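Local coordinates for protein inositol-3-phosphate synthase (Caenorhabditis elegans, PDB 1VKO) that is an NAD-binding enzyme of the inositol-3-phosphate synthase family, built on a Rossmann-type fold, holding NAD, a potassium ion and pyrophosphate in this model, at residues 448-453 and 480-485; 303-308 and 321-326; 295-300 and 453-458; 86-91 and 442-447. All coordinates share one frame; numbering follows the deposited sequence.

Interaction 1 (448-453 and 480-485). With POP (pyrophosphate 2-), chain H.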
# COMPACT_ATOMS: atom_id res chain seq x y z
N ILE A 448 12.99 -26.16 -3.30
CA ILE A 448 13.28 -27.51 -2.94
C ILE A 448 14.02 -28.14 -4.12
O ILE A 448 15.00 -28.85 -3.91
CB ILE A 448 12.03 -28.28 -2.60
CG1 ILE A 448 11.50 -27.85 -1.22
CG2 ILE A 448 12.35 -29.80 -2.62
CD1 ILE A 448 10.10 -28.31 -0.92
N TYR A 449 13.60 -27.86 -5.36
CA TYR A 449 14.30 -28.45 -6.50
C TYR A 449 15.71 -27.88 -6.57
O TYR A 449 16.62 -28.61 -6.82
CB TYR A 449 13.61 -28.25 -7.86
CG TYR A 449 12.18 -28.63 -7.95
CD1 TYR A 449 11.68 -29.76 -7.32
CD2 TYR A 449 11.31 -27.85 -8.70
CE1 TYR A 449 10.33 -30.11 -7.44
CE2 TYR A 449 9.97 -28.18 -8.83
CZ TYR A 449 9.50 -29.30 -8.21
OH TYR A 449 8.16 -29.56 -8.29
N ASP A 450 15.89 -26.59 -6.28
CA ASP A 450 17.23 -26.03 -6.37
C ASP A 450 18.18 -26.57 -5.32
O ASP A 450 19.38 -26.81 -5.61
CB ASP A 450 17.23 -24.52 -6.28
CG ASP A 450 16.48 -23.84 -7.43
OD1 ASP A 450 16.62 -24.30 -8.59
OD2 ASP A 450 15.76 -22.82 -7.25
N LEU A 451 17.70 -26.73 -4.09
CA LEU A 451 18.58 -27.22 -3.01
C LEU A 451 19.07 -28.64 -3.37
O LEU A 451 20.26 -28.95 -3.34
CB LEU A 451 17.89 -27.18 -1.65
CG LEU A 451 17.57 -25.80 -1.04
CD1 LEU A 451 16.35 -25.92 -0.15
CD2 LEU A 451 18.75 -25.21 -0.27
N ALA A 452 18.14 -29.51 -3.73
CA ALA A 452 18.51 -30.85 -4.10
C ALA A 452 19.57 -30.76 -5.22
O ALA A 452 20.59 -31.45 -5.18
CB ALA A 452 17.28 -31.65 -4.55
N ILE A 453 19.33 -29.86 -6.18
CA ILE A 453 20.04 -29.91 -7.45
C ILE A 453 21.47 -29.39 -7.26
O ILE A 453 22.44 -29.97 -7.75
CB ILE A 453 19.22 -29.20 -8.56
CG1 ILE A 453 18.08 -30.13 -9.02
CG2 ILE A 453 20.09 -28.78 -9.75
CD1 ILE A 453 17.09 -29.50 -9.96
N SER A 480 23.12 -20.83 0.32
CA SER A 480 22.63 -19.67 1.06
C SER A 480 21.58 -18.83 0.38
O SER A 480 20.70 -18.30 1.05
CB SER A 480 23.81 -18.75 1.37
OG SER A 480 24.59 -19.40 2.32
N LEU A 481 21.69 -18.68 -0.94
CA LEU A 481 20.72 -17.87 -1.68
C LEU A 481 19.33 -18.41 -1.55
O LEU A 481 18.37 -17.67 -1.71
CB LEU A 481 21.10 -17.68 -3.17
CG LEU A 481 20.99 -18.80 -4.19
CD1 LEU A 481 21.06 -18.23 -5.64
CD2 LEU A 481 22.13 -19.76 -3.92
N LEU A 482 19.24 -19.70 -1.25
CA LEU A 482 17.96 -20.35 -1.10
C LEU A 482 17.44 -20.32 0.34
O LEU A 482 16.31 -20.74 0.61
CB LEU A 482 18.02 -21.81 -1.62
CG LEU A 482 18.12 -22.08 -3.12
CD1 LEU A 482 17.58 -20.93 -3.94
CD2 LEU A 482 19.52 -22.39 -3.56
N LEU A 483 18.26 -19.82 1.27
CA LEU A 483 17.99 -20.04 2.70
C LEU A 483 18.07 -18.76 3.51
O LEU A 483 18.90 -17.90 3.21
CB LEU A 483 18.96 -21.09 3.25
CG LEU A 483 18.86 -22.52 2.66
CD1 LEU A 483 20.09 -23.32 3.03
CD2 LEU A 483 17.54 -23.27 3.03
N LYS A 484 17.22 -18.67 4.54
CA LYS A 484 17.02 -17.46 5.32
C LYS A 484 18.09 -17.28 6.34
O LYS A 484 18.54 -16.15 6.58
CB LYS A 484 15.74 -17.52 6.12
CG LYS A 484 14.56 -16.97 5.43
CD LYS A 484 13.48 -16.66 6.46
CE LYS A 484 12.14 -16.71 5.79
NZ LYS A 484 11.72 -18.12 5.45
N ALA A 485 18.47 -18.41 6.94
CA ALA A 485 19.34 -18.48 8.11
C ALA A 485 20.44 -19.47 7.82
O ALA A 485 20.49 -20.58 8.39
CB ALA A 485 18.55 -18.87 9.33
P1 POP H . 9.62 -15.51 3.48
O1 POP H . 10.69 -15.48 2.40
O2 POP H . 8.28 -15.12 2.88
O3 POP H . 9.97 -14.52 4.58
O POP H . 9.48 -17.04 4.05
P2 POP H . 8.45 -17.56 5.20
O4 POP H . 7.28 -18.25 4.51
O5 POP H . 9.20 -18.52 6.12
O6 POP H . 7.84 -16.48 6.10

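Interaction 2 (303-308 and 321-326). With NAD (nicotinamide-adenine-dinucleotide), chain G.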
# COMPACT_ATOMS: atom_id res chain seq x y z
N ASN A 303 16.86 -25.68 14.87
CA ASN A 303 18.32 -25.80 14.93
C ASN A 303 18.86 -27.23 14.81
O ASN A 303 19.76 -27.63 15.55
CB ASN A 303 18.90 -25.05 16.13
CG ASN A 303 18.40 -25.56 17.45
OD1 ASN A 303 17.22 -25.83 17.60
ND2 ASN A 303 19.29 -25.67 18.43
N THR A 304 18.33 -27.97 13.83
CA THR A 304 18.68 -29.35 13.63
C THR A 304 20.20 -29.56 13.56
O THR A 304 20.72 -30.49 14.19
CB THR A 304 18.05 -29.91 12.34
OG1 THR A 304 16.62 -29.77 12.37
CG2 THR A 304 18.29 -31.41 12.31
N LEU A 305 20.90 -28.70 12.82
CA LEU A 305 22.32 -28.86 12.55
C LEU A 305 23.21 -28.28 13.66
O LEU A 305 24.09 -27.46 13.43
CB LEU A 305 22.64 -28.27 11.16
CG LEU A 305 21.72 -28.83 10.05
CD1 LEU A 305 21.82 -28.08 8.73
CD2 LEU A 305 21.96 -30.33 9.81
N VAL A 306 22.94 -28.73 14.88
CA VAL A 306 23.82 -28.49 16.03
C VAL A 306 25.27 -28.96 15.74
O VAL A 306 25.48 -29.78 14.84
CB VAL A 306 23.25 -29.18 17.30
CG1 VAL A 306 21.94 -28.54 17.70
CG2 VAL A 306 23.05 -30.67 17.07
N PRO A 307 26.24 -28.47 16.51
CA PRO A 307 27.66 -28.78 16.24
C PRO A 307 27.95 -30.30 16.17
O PRO A 307 28.68 -30.76 15.30
CB PRO A 307 28.40 -28.12 17.41
CG PRO A 307 27.46 -27.09 17.96
CD PRO A 307 26.07 -27.61 17.70
N GLY A 308 27.35 -31.07 17.06
CA GLY A 308 27.47 -32.51 17.00
C GLY A 308 27.12 -33.13 15.66
O GLY A 308 27.78 -34.06 15.21
N GLY A 321 22.84 -28.79 4.90
CA GLY A 321 22.38 -27.45 4.49
C GLY A 321 21.21 -26.91 5.30
O GLY A 321 20.45 -27.68 5.89
N GLY A 322 21.06 -25.59 5.35
CA GLY A 322 19.99 -24.90 6.08
C GLY A 322 20.39 -23.49 6.46
O GLY A 322 21.49 -23.06 6.15
N ASP A 323 19.51 -22.74 7.12
CA ASP A 323 18.22 -23.22 7.53
C ASP A 323 17.16 -22.29 6.97
O ASP A 323 17.33 -21.05 7.00
CB ASP A 323 18.11 -23.15 9.05
CG ASP A 323 19.11 -24.02 9.75
OD1 ASP A 323 19.45 -25.16 9.27
OD2 ASP A 323 19.57 -23.67 10.85
N ASP A 324 16.06 -22.88 6.50
CA ASP A 324 14.77 -22.19 6.32
C ASP A 324 14.66 -21.52 4.95
O ASP A 324 15.40 -20.54 4.67
CB ASP A 324 14.53 -21.20 7.47
CG ASP A 324 13.06 -20.82 7.65
OD1 ASP A 324 12.16 -21.56 7.19
OD2 ASP A 324 12.73 -19.81 8.30
N PHE A 325 13.74 -22.03 4.11
CA PHE A 325 13.55 -21.52 2.77
C PHE A 325 13.44 -20.05 2.79
O PHE A 325 12.75 -19.46 3.65
CB PHE A 325 12.26 -22.05 2.11
CG PHE A 325 12.16 -23.56 2.03
CD1 PHE A 325 13.17 -24.32 1.47
CD2 PHE A 325 11.02 -24.21 2.50
CE1 PHE A 325 13.04 -25.73 1.39
CE2 PHE A 325 10.91 -25.62 2.41
CZ PHE A 325 11.92 -26.34 1.86
N LYS A 326 14.13 -19.44 1.85
CA LYS A 326 14.02 -18.03 1.66
C LYS A 326 13.19 -17.78 0.43
O LYS A 326 13.71 -17.64 -0.69
CB LYS A 326 15.40 -17.44 1.53
CG LYS A 326 15.38 -15.99 1.48
CD LYS A 326 16.52 -15.55 0.62
CE LYS A 326 17.78 -15.40 1.40
NZ LYS A 326 18.84 -14.78 0.57
PA NAD G . 2.50 -28.07 5.74
O1A NAD G . 1.78 -28.19 6.99
O2A NAD G . 1.52 -28.02 4.64
O5B NAD G . 3.51 -29.30 5.65
C5B NAD G . 3.92 -29.95 6.81
C4B NAD G . 3.70 -31.44 6.60
O4B NAD G . 4.65 -32.14 7.37
C3B NAD G . 2.35 -31.89 7.06
O3B NAD G . 1.99 -32.90 6.13
C2B NAD G . 2.57 -32.59 8.37
O2B NAD G . 1.76 -33.76 8.30
C1B NAD G . 4.03 -33.02 8.26
N9A NAD G . 4.83 -33.26 9.48
C8A NAD G . 4.83 -32.61 10.68
N7A NAD G . 5.72 -33.21 11.49
C5A NAD G . 6.31 -34.25 10.87
C6A NAD G . 7.26 -35.21 11.25
N6A NAD G . 7.78 -35.30 12.48
N1A NAD G . 7.62 -36.17 10.34
C2A NAD G . 7.05 -36.21 9.10
N3A NAD G . 6.10 -35.29 8.77
C4A NAD G . 5.73 -34.31 9.61
O3 NAD G . 3.49 -26.79 5.72
PN NAD G . 4.25 -26.38 4.38
O1N NAD G . 4.37 -27.61 3.56
O2N NAD G . 3.57 -25.21 3.83
O5D NAD G . 5.78 -26.06 4.82
C5D NAD G . 6.50 -26.94 5.67
C4D NAD G . 7.68 -26.29 6.41
O4D NAD G . 8.45 -25.52 5.52
C3D NAD G . 7.26 -25.35 7.55
O3D NAD G . 8.14 -25.54 8.63
C2D NAD G . 7.60 -23.98 7.01
O2D NAD G . 7.98 -23.02 7.99
C1D NAD G . 8.78 -24.30 6.14
N1N NAD G . 8.94 -23.15 5.26
C2N NAD G . 7.95 -22.83 4.38
C3N NAD G . 8.10 -21.72 3.58
C7N NAD G . 7.20 -21.64 2.41
O7N NAD G . 6.22 -22.66 2.33
N7N NAD G . 7.36 -20.67 1.50
C4N NAD G . 9.27 -20.93 3.64
C5N NAD G . 10.25 -21.26 4.55
C6N NAD G . 10.07 -22.38 5.38
O HOH W 1 19.95 -25.91 12.18

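Interaction 3 (295-300 and 453-458). With NAD (nicotinamide-adenine-dinucleotide), chain G.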
# COMPACT_ATOMS: atom_id res chain seq x y z
N HIS A 295 22.70 -36.94 1.91
CA HIS A 295 22.94 -35.58 2.35
C HIS A 295 21.65 -35.08 2.97
O HIS A 295 20.56 -35.61 2.71
CB HIS A 295 23.34 -34.67 1.17
CG HIS A 295 24.38 -35.26 0.27
ND1 HIS A 295 25.71 -35.34 0.63
CD2 HIS A 295 24.29 -35.80 -0.96
CE1 HIS A 295 26.39 -35.93 -0.34
NE2 HIS A 295 25.56 -36.20 -1.33
N TYR A 296 21.76 -34.06 3.80
CA TYR A 296 20.63 -33.60 4.54
C TYR A 296 20.45 -32.08 4.48
O TYR A 296 21.39 -31.31 4.85
CB TYR A 296 20.71 -34.10 5.99
CG TYR A 296 19.44 -33.80 6.76
CD1 TYR A 296 18.32 -34.62 6.67
CD2 TYR A 296 19.34 -32.67 7.53
CE1 TYR A 296 17.14 -34.31 7.38
CE2 TYR A 296 18.19 -32.34 8.19
CZ TYR A 296 17.11 -33.15 8.15
OH TYR A 296 15.97 -32.77 8.88
N ILE A 297 19.27 -31.67 3.99
CA ILE A 297 18.83 -30.25 3.94
C ILE A 297 17.67 -29.92 4.88
O ILE A 297 16.63 -30.61 4.88
CB ILE A 297 18.40 -29.82 2.48
CG1 ILE A 297 19.39 -30.32 1.41
CG2 ILE A 297 18.14 -28.28 2.40
CD1 ILE A 297 20.80 -29.85 1.58
N ASN A 298 17.87 -28.85 5.66
CA ASN A 298 16.88 -28.34 6.61
C ASN A 298 16.19 -27.08 6.06
O ASN A 298 16.80 -26.00 6.04
CB ASN A 298 17.55 -27.99 7.94
CG ASN A 298 16.58 -27.31 8.96
OD1 ASN A 298 15.37 -27.55 8.93
ND2 ASN A 298 17.12 -26.48 9.84
N GLY A 299 14.92 -27.24 5.64
CA GLY A 299 14.11 -26.21 5.03
C GLY A 299 13.34 -25.39 6.04
O GLY A 299 12.65 -24.42 5.69
N SER A 300 13.47 -25.75 7.32
CA SER A 300 12.71 -25.11 8.39
C SER A 300 13.64 -24.37 9.37
O SER A 300 14.87 -24.50 9.29
CB SER A 300 11.86 -26.14 9.14
OG SER A 300 10.90 -26.72 8.29
N ILE A 453 19.33 -29.86 -6.18
CA ILE A 453 20.04 -29.91 -7.45
C ILE A 453 21.47 -29.39 -7.26
O ILE A 453 22.44 -29.97 -7.75
CB ILE A 453 19.22 -29.20 -8.56
CG1 ILE A 453 18.08 -30.13 -9.02
CG2 ILE A 453 20.09 -28.78 -9.75
CD1 ILE A 453 17.09 -29.50 -9.96
N LEU A 454 21.61 -28.33 -6.50
CA LEU A 454 22.94 -27.82 -6.22
C LEU A 454 23.73 -28.77 -5.33
O LEU A 454 24.96 -28.79 -5.39
CB LEU A 454 22.84 -26.44 -5.58
CG LEU A 454 22.26 -25.43 -6.55
CD1 LEU A 454 21.77 -24.23 -5.82
CD2 LEU A 454 23.25 -25.05 -7.69
N THR A 455 23.03 -29.57 -4.51
CA THR A 455 23.70 -30.56 -3.66
C THR A 455 24.34 -31.69 -4.47
O THR A 455 25.51 -32.01 -4.28
CB THR A 455 22.76 -31.12 -2.60
OG1 THR A 455 22.37 -30.08 -1.70
CG2 THR A 455 23.52 -32.10 -1.69
N GLU A 456 23.56 -32.28 -5.38
CA GLU A 456 24.07 -33.34 -6.26
C GLU A 456 25.23 -32.83 -7.09
O GLU A 456 26.18 -33.57 -7.35
CB GLU A 456 22.97 -33.86 -7.18
CG GLU A 456 23.29 -35.18 -7.86
CD GLU A 456 24.27 -35.05 -9.00
OE1 GLU A 456 24.12 -34.09 -9.80
OE2 GLU A 456 25.19 -35.91 -9.13
N LEU A 457 25.15 -31.57 -7.52
CA LEU A 457 26.22 -30.96 -8.28
C LEU A 457 27.44 -30.85 -7.39
O LEU A 457 28.53 -31.26 -7.80
CB LEU A 457 25.83 -29.58 -8.84
CG LEU A 457 27.03 -28.71 -9.26
CD1 LEU A 457 27.80 -29.32 -10.46
CD2 LEU A 457 26.65 -27.28 -9.52
N ALA A 458 27.29 -30.32 -6.19
CA ALA A 458 28.45 -30.21 -5.30
C ALA A 458 29.06 -31.60 -5.01
O ALA A 458 30.29 -31.74 -4.79
CB ALA A 458 28.08 -29.48 -4.02
PA NAD G . 2.50 -28.07 5.74
O1A NAD G . 1.78 -28.19 6.99
O2A NAD G . 1.52 -28.02 4.64
O5B NAD G . 3.51 -29.30 5.65
C5B NAD G . 3.92 -29.95 6.81
C4B NAD G . 3.70 -31.44 6.60
O4B NAD G . 4.65 -32.14 7.37
C3B NAD G . 2.35 -31.89 7.06
O3B NAD G . 1.99 -32.90 6.13
C2B NAD G . 2.57 -32.59 8.37
O2B NAD G . 1.76 -33.76 8.30
C1B NAD G . 4.03 -33.02 8.26
N9A NAD G . 4.83 -33.26 9.48
C8A NAD G . 4.83 -32.61 10.68
N7A NAD G . 5.72 -33.21 11.49
C5A NAD G . 6.31 -34.25 10.87
C6A NAD G . 7.26 -35.21 11.25
N6A NAD G . 7.78 -35.30 12.48
N1A NAD G . 7.62 -36.17 10.34
C2A NAD G . 7.05 -36.21 9.10
N3A NAD G . 6.10 -35.29 8.77
C4A NAD G . 5.73 -34.31 9.61
O3 NAD G . 3.49 -26.79 5.72
PN NAD G . 4.25 -26.38 4.38
O1N NAD G . 4.37 -27.61 3.56
O2N NAD G . 3.57 -25.21 3.83
O5D NAD G . 5.78 -26.06 4.82
C5D NAD G . 6.50 -26.94 5.67
C4D NAD G . 7.68 -26.29 6.41
O4D NAD G . 8.45 -25.52 5.52
C3D NAD G . 7.26 -25.35 7.55
O3D NAD G . 8.14 -25.54 8.63
C2D NAD G . 7.60 -23.98 7.01
O2D NAD G . 7.98 -23.02 7.99
C1D NAD G . 8.78 -24.30 6.14
N1N NAD G . 8.94 -23.15 5.26
C2N NAD G . 7.95 -22.83 4.38
C3N NAD G . 8.10 -21.72 3.58
C7N NAD G . 7.20 -21.64 2.41
O7N NAD G . 6.22 -22.66 2.33
N7N NAD G . 7.36 -20.67 1.50
C4N NAD G . 9.27 -20.93 3.64
C5N NAD G . 10.25 -21.26 4.55
C6N NAD G . 10.07 -22.38 5.38

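Interaction 4 (86-91 and 442-447). With K (potassium ion), chain B; NAD (nicotinamide-adenine-dinucleotide), chain G.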
# COMPACT_ATOMS: atom_id res chain seq x y z
N GLY A 86 2.76 -32.58 2.84
CA GLY A 86 2.40 -31.16 3.15
C GLY A 86 2.08 -30.34 1.92
O GLY A 86 1.96 -30.90 0.82
N ASN A 87 1.93 -29.02 2.10
CA ASN A 87 1.74 -28.13 0.96
C ASN A 87 2.95 -28.17 0.03
O ASN A 87 2.78 -28.44 -1.15
CB ASN A 87 1.44 -26.68 1.36
CG ASN A 87 0.04 -26.48 1.88
OD1 ASN A 87 -0.57 -27.40 2.44
ND2 ASN A 87 -0.48 -25.28 1.72
N ASN A 88 4.14 -27.88 0.56
CA ASN A 88 5.37 -27.91 -0.27
C ASN A 88 5.61 -29.30 -0.85
O ASN A 88 5.78 -29.46 -2.05
CB ASN A 88 6.59 -27.42 0.53
CG ASN A 88 6.42 -25.96 1.01
OD1 ASN A 88 5.59 -25.25 0.46
ND2 ASN A 88 7.19 -25.52 2.02
N GLY A 89 5.59 -30.31 -0.00
CA GLY A 89 5.86 -31.66 -0.45
C GLY A 89 4.95 -32.05 -1.61
O GLY A 89 5.45 -32.45 -2.66
N SER A 90 3.63 -31.97 -1.44
CA SER A 90 2.72 -32.53 -2.46
C SER A 90 2.82 -31.70 -3.74
O SER A 90 2.64 -32.19 -4.85
CB SER A 90 1.29 -32.57 -1.96
OG SER A 90 0.84 -31.25 -1.64
N THR A 91 3.14 -30.42 -3.58
CA THR A 91 3.31 -29.54 -4.73
C THR A 91 4.60 -29.82 -5.48
O THR A 91 4.60 -29.83 -6.71
CB THR A 91 3.25 -28.07 -4.28
OG1 THR A 91 1.92 -27.79 -3.84
CG2 THR A 91 3.46 -27.14 -5.46
N LEU A 442 4.11 -22.27 -4.10
CA LEU A 442 4.61 -21.96 -5.44
C LEU A 442 5.96 -21.21 -5.35
O LEU A 442 6.78 -21.28 -6.26
CB LEU A 442 3.56 -21.18 -6.25
CG LEU A 442 2.26 -21.92 -6.66
CD1 LEU A 442 1.31 -20.98 -7.42
CD2 LEU A 442 2.50 -23.21 -7.48
N LEU A 443 6.19 -20.53 -4.25
CA LEU A 443 7.50 -19.96 -4.02
C LEU A 443 8.48 -21.03 -3.53
O LEU A 443 9.61 -21.10 -4.04
CB LEU A 443 7.41 -18.74 -3.08
CG LEU A 443 6.99 -17.41 -3.73
CD1 LEU A 443 6.63 -16.32 -2.71
CD2 LEU A 443 8.05 -16.88 -4.70
N ALA A 444 8.05 -21.89 -2.59
CA ALA A 444 8.91 -22.86 -1.87
C ALA A 444 9.43 -24.05 -2.66
O ALA A 444 10.62 -24.37 -2.54
CB ALA A 444 8.19 -23.38 -0.66
N SER A 445 8.53 -24.73 -3.40
CA SER A 445 8.86 -25.94 -4.17
C SER A 445 10.03 -25.75 -5.11
O SER A 445 11.00 -26.44 -4.97
CB SER A 445 7.67 -26.47 -5.00
OG SER A 445 6.48 -26.44 -4.25
N PRO A 446 9.99 -24.79 -6.03
CA PRO A 446 11.14 -24.61 -6.90
C PRO A 446 12.46 -24.57 -6.09
O PRO A 446 13.49 -25.05 -6.60
CB PRO A 446 10.89 -23.25 -7.57
CG PRO A 446 9.70 -22.67 -6.92
CD PRO A 446 8.95 -23.78 -6.29
N LEU A 447 12.41 -24.06 -4.85
CA LEU A 447 13.59 -23.94 -3.99
C LEU A 447 13.97 -25.31 -3.45
O LEU A 447 15.14 -25.59 -3.16
CB LEU A 447 13.35 -22.98 -2.83
CG LEU A 447 13.61 -21.47 -2.94
CD1 LEU A 447 13.03 -20.85 -4.19
CD2 LEU A 447 13.06 -20.75 -1.72
K K B . 3.72 -23.50 1.91
PA NAD G . 2.50 -28.07 5.74
O1A NAD G . 1.78 -28.19 6.99
O2A NAD G . 1.52 -28.02 4.64
O5B NAD G . 3.51 -29.30 5.65
C5B NAD G . 3.92 -29.95 6.81
C4B NAD G . 3.70 -31.44 6.60
O4B NAD G . 4.65 -32.14 7.37
C3B NAD G . 2.35 -31.89 7.06
O3B NAD G . 1.99 -32.90 6.13
C2B NAD G . 2.57 -32.59 8.37
O2B NAD G . 1.76 -33.76 8.30
C1B NAD G . 4.03 -33.02 8.26
N9A NAD G . 4.83 -33.26 9.48
C8A NAD G . 4.83 -32.61 10.68
N7A NAD G . 5.72 -33.21 11.49
C5A NAD G . 6.31 -34.25 10.87
C6A NAD G . 7.26 -35.21 11.25
N6A NAD G . 7.78 -35.30 12.48
N1A NAD G . 7.62 -36.17 10.34
C2A NAD G . 7.05 -36.21 9.10
N3A NAD G . 6.10 -35.29 8.77
C4A NAD G . 5.73 -34.31 9.61
O3 NAD G . 3.49 -26.79 5.72
PN NAD G . 4.25 -26.38 4.38
O1N NAD G . 4.37 -27.61 3.56
O2N NAD G . 3.57 -25.21 3.83
O5D NAD G . 5.78 -26.06 4.82
C5D NAD G . 6.50 -26.94 5.67
C4D NAD G . 7.68 -26.29 6.41
O4D NAD G . 8.45 -25.52 5.52
C3D NAD G . 7.26 -25.35 7.55
O3D NAD G . 8.14 -25.54 8.63
C2D NAD G . 7.60 -23.98 7.01
O2D NAD G . 7.98 -23.02 7.99
C1D NAD G . 8.78 -24.30 6.14
N1N NAD G . 8.94 -23.15 5.26
C2N NAD G . 7.95 -22.83 4.38
C3N NAD G . 8.10 -21.72 3.58
C7N NAD G . 7.20 -21.64 2.41
O7N NAD G . 6.22 -22.66 2.33
N7N NAD G . 7.36 -20.67 1.50
C4N NAD G . 9.27 -20.93 3.64
C5N NAD G . 10.25 -21.26 4.55
C6N NAD G . 10.07 -22.38 5.38
O HOH W 2 3.48 -21.66 3.86

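Interaction 1 (448-453 and 480-485)
L451 and L482 each carry CG beside the backbone N and anti to the carbonyl carbon (chi1 -68° and -72°), and with these torsions the two leucines lie alongside each other, running in opposite directions. The CD2 branch of L451 does most of the touching: it lies 3.7 Å from L482 CB, and L483 CG sits 4.0 Å from the same L451 CD2. One methyl of the helix thus rests against two successive residues of the loop. D450 adds its methylene alone, with D450 CB 4.1 Å from L482 CG; its carboxylate turns to other partners, the hydroxyls of S119 and T121 and the backbone N of V120. F325 also packs on L451, from the loop leading to the bound groups. Right after the leucines the chain delivers K484, whose side chain bends at its last torsion (chi4 72°). Its ammonium donates to the bridging oxygen of pyrophosphate, K484 NZ to O 2.9 Å, and to a terminal one, K484 NZ to O5 2.6 Å, and also bonds to the carbonyl of F325. The contact itself contains no hydrogen bond; all four touching residues are buried and the grip is apolar. This implies a division of labour: leucines pack the 480-485 loop on helix 440-458, while the neighbouring lysine, among several others, probably helps balance the anion's charge.

Interaction 2 (303-308 and 321-326)
Two flat groups mark out the 321-326 segment: the D323 carboxylate, which meets L305, and the F325 ring, which meets NAD. D323 OD1 lies 3.8 Å from L305 CD1. At the edge of the F325 ring, in its plane, is NAD C2N of the nicotinamide, while NAD C6N approaches obliquely; the ring atom F325 CD2 is 3.6 Å from NAD N1N. L305 makes the main contact through the same CD1 methyl, which presses on the backbone, 3.2 Å from G321 O. The bond from CA to CB of L305 already points toward 321-326, and with CG beside the backbone N (chi1 -52°) the CD1 methyl ends on G321 O. A water completes the join: L305 N donates to it over 3.0 Å, and it donates to D323 OD2 over 2.6 Å. Both backbones are unusual here: L305 is the centre of an inverse gamma turn, and the peptide bond before D323 is cis. D323 OD1 also takes a weak hydrogen bond from N298 ND2, and D324 OD1 forms a salt bridge with K373. In the fold, L305 precedes helix 307-316, with V306 at its N-cap, and G321 ends the outermost strand 320-321 of the parallel sheet, bonded through its backbone to neighbouring strand 295-298. Beyond it the loop carries F325 across to helix 440-458, where the ring packs against L447, I448 and L451.

Interaction 3 (295-300 and 453-458)
Strand 295-298 passes the last turns of helix 440-458 with H295 and T455 as the nearest pair, their CA atoms 7.9 Å apart. T455 divides its two branches between two strand residues that lie on one face of the sheet, H295 and I297. With OG1 beside the backbone N (chi1 -65°), the CG2 methyl stands anti to that N and rests obliquely against the imidazole, T455 CG2 lying 3.8 Å from H295 CG. Its hydroxyl meets the tip of the isoleucine, with I297 CD1 3.6 Å from T455 OG1. That meeting is packing against a methyl; the polar partner of T455 OG1 is the carbonyl of L451, one turn earlier. The histidine's polar end is likewise engaged away from the helix: ND1 is hydrogen-bonded to the backbone N of F319, in the chain just before the neighbouring strand. Y296, pointing to the other side of the sheet, packs on helix 281-291. Where the strand ends, N298 forms an Asx turn, S300 N donating to N298 OD1 over 3.1 Å from above the carbonyl plane. The turn leads the chain to the cofactor: S300 OG shares a hydrogen bond of 3.0 Å with the ribose hydroxyl O3D of NAD, and G299 O lies 3.3 Å from NAD C6N. A parallel strand that delivers its C-terminal end to a dinucleotide is characteristic of Rossmann folds. Chemically, the helix contact is buried van der Waals packing with T455 OG1 and H295 ND1 bonded to backbone atoms outside the contact, and the bond to NAD is made in the turn just beyond the strand.

Interaction 4 (86-91 and 442-447)
Packing joins N88 and T91 on one helix to A444 and S445 on the other. The A444 methyl carbon CB lies 3.4 Å from N88 OD1, and T91 CG2 is 3.3 Å from S445 OG. The axes of helices 87-91 and 442-447 approach to 8.8 Å, at a signed crossing angle of -62°. S445 OG is hydrogen-bonded to the carbonyl of S441, a turn earlier, and F425 of a second subunit packs on S445 and P446. Metal coordination forms a second group. N88 OD1 binds the potassium ion at 2.9 Å, NAD O2N binds it at 2.6 Å, and NAD O7N, a water and the hydroxyl of S441 also bind it. The ion therefore links both helices to the diphosphate and the nicotinamide carboxamide. Hydrogen bonds make the third. N87 N donates to NAD O2A over 2.8 Å and N88 N to NAD O1N over 3.0 Å, both at 166°, while the amide donates from N88 ND2 to NAD O7N, also over 3.0 Å. Inside the helix the hydroxyls of S90 and T91 donate to the carbonyls of G86 and N87, each of which also accepts a backbone N-H. G86, at the N-cap, lets the cofactor close in on its backbone. A helix start facing a diphosphate is the classic Rossmann-fold feature, and its N-terminal N-H groups, two of them bonded to NAD, and its dipole probably help offset the phosphate charge. The chemistry implies that the side-chain amide of N88 is doubly committed, OD1 to the metal and ND2 to the carboxamide oxygen.

How the interactions relate
From the N terminus, 86-91 opens the widest loop, closed at 442-447 by interaction 4, with 350 residues between. Interaction 3 begins inside it at 295-300 and closes beyond it at 453-458, so the two cross. Interaction 2, 303-308 with 321-326, is a short closure lying within both loops. Interaction 1 starts at 448-453, after interaction 4 has closed, and crosses interaction 3, with which it shares I453. Helix 440-458 serves interactions 4, 1 and 3 in turn, tying the first Rossmann helix, the 480-485 loop and strand 295-298 together. A485 and G321, through backbone bonds to D323 and N298, join interaction 2 to interactions 1 and 3 beside NAD.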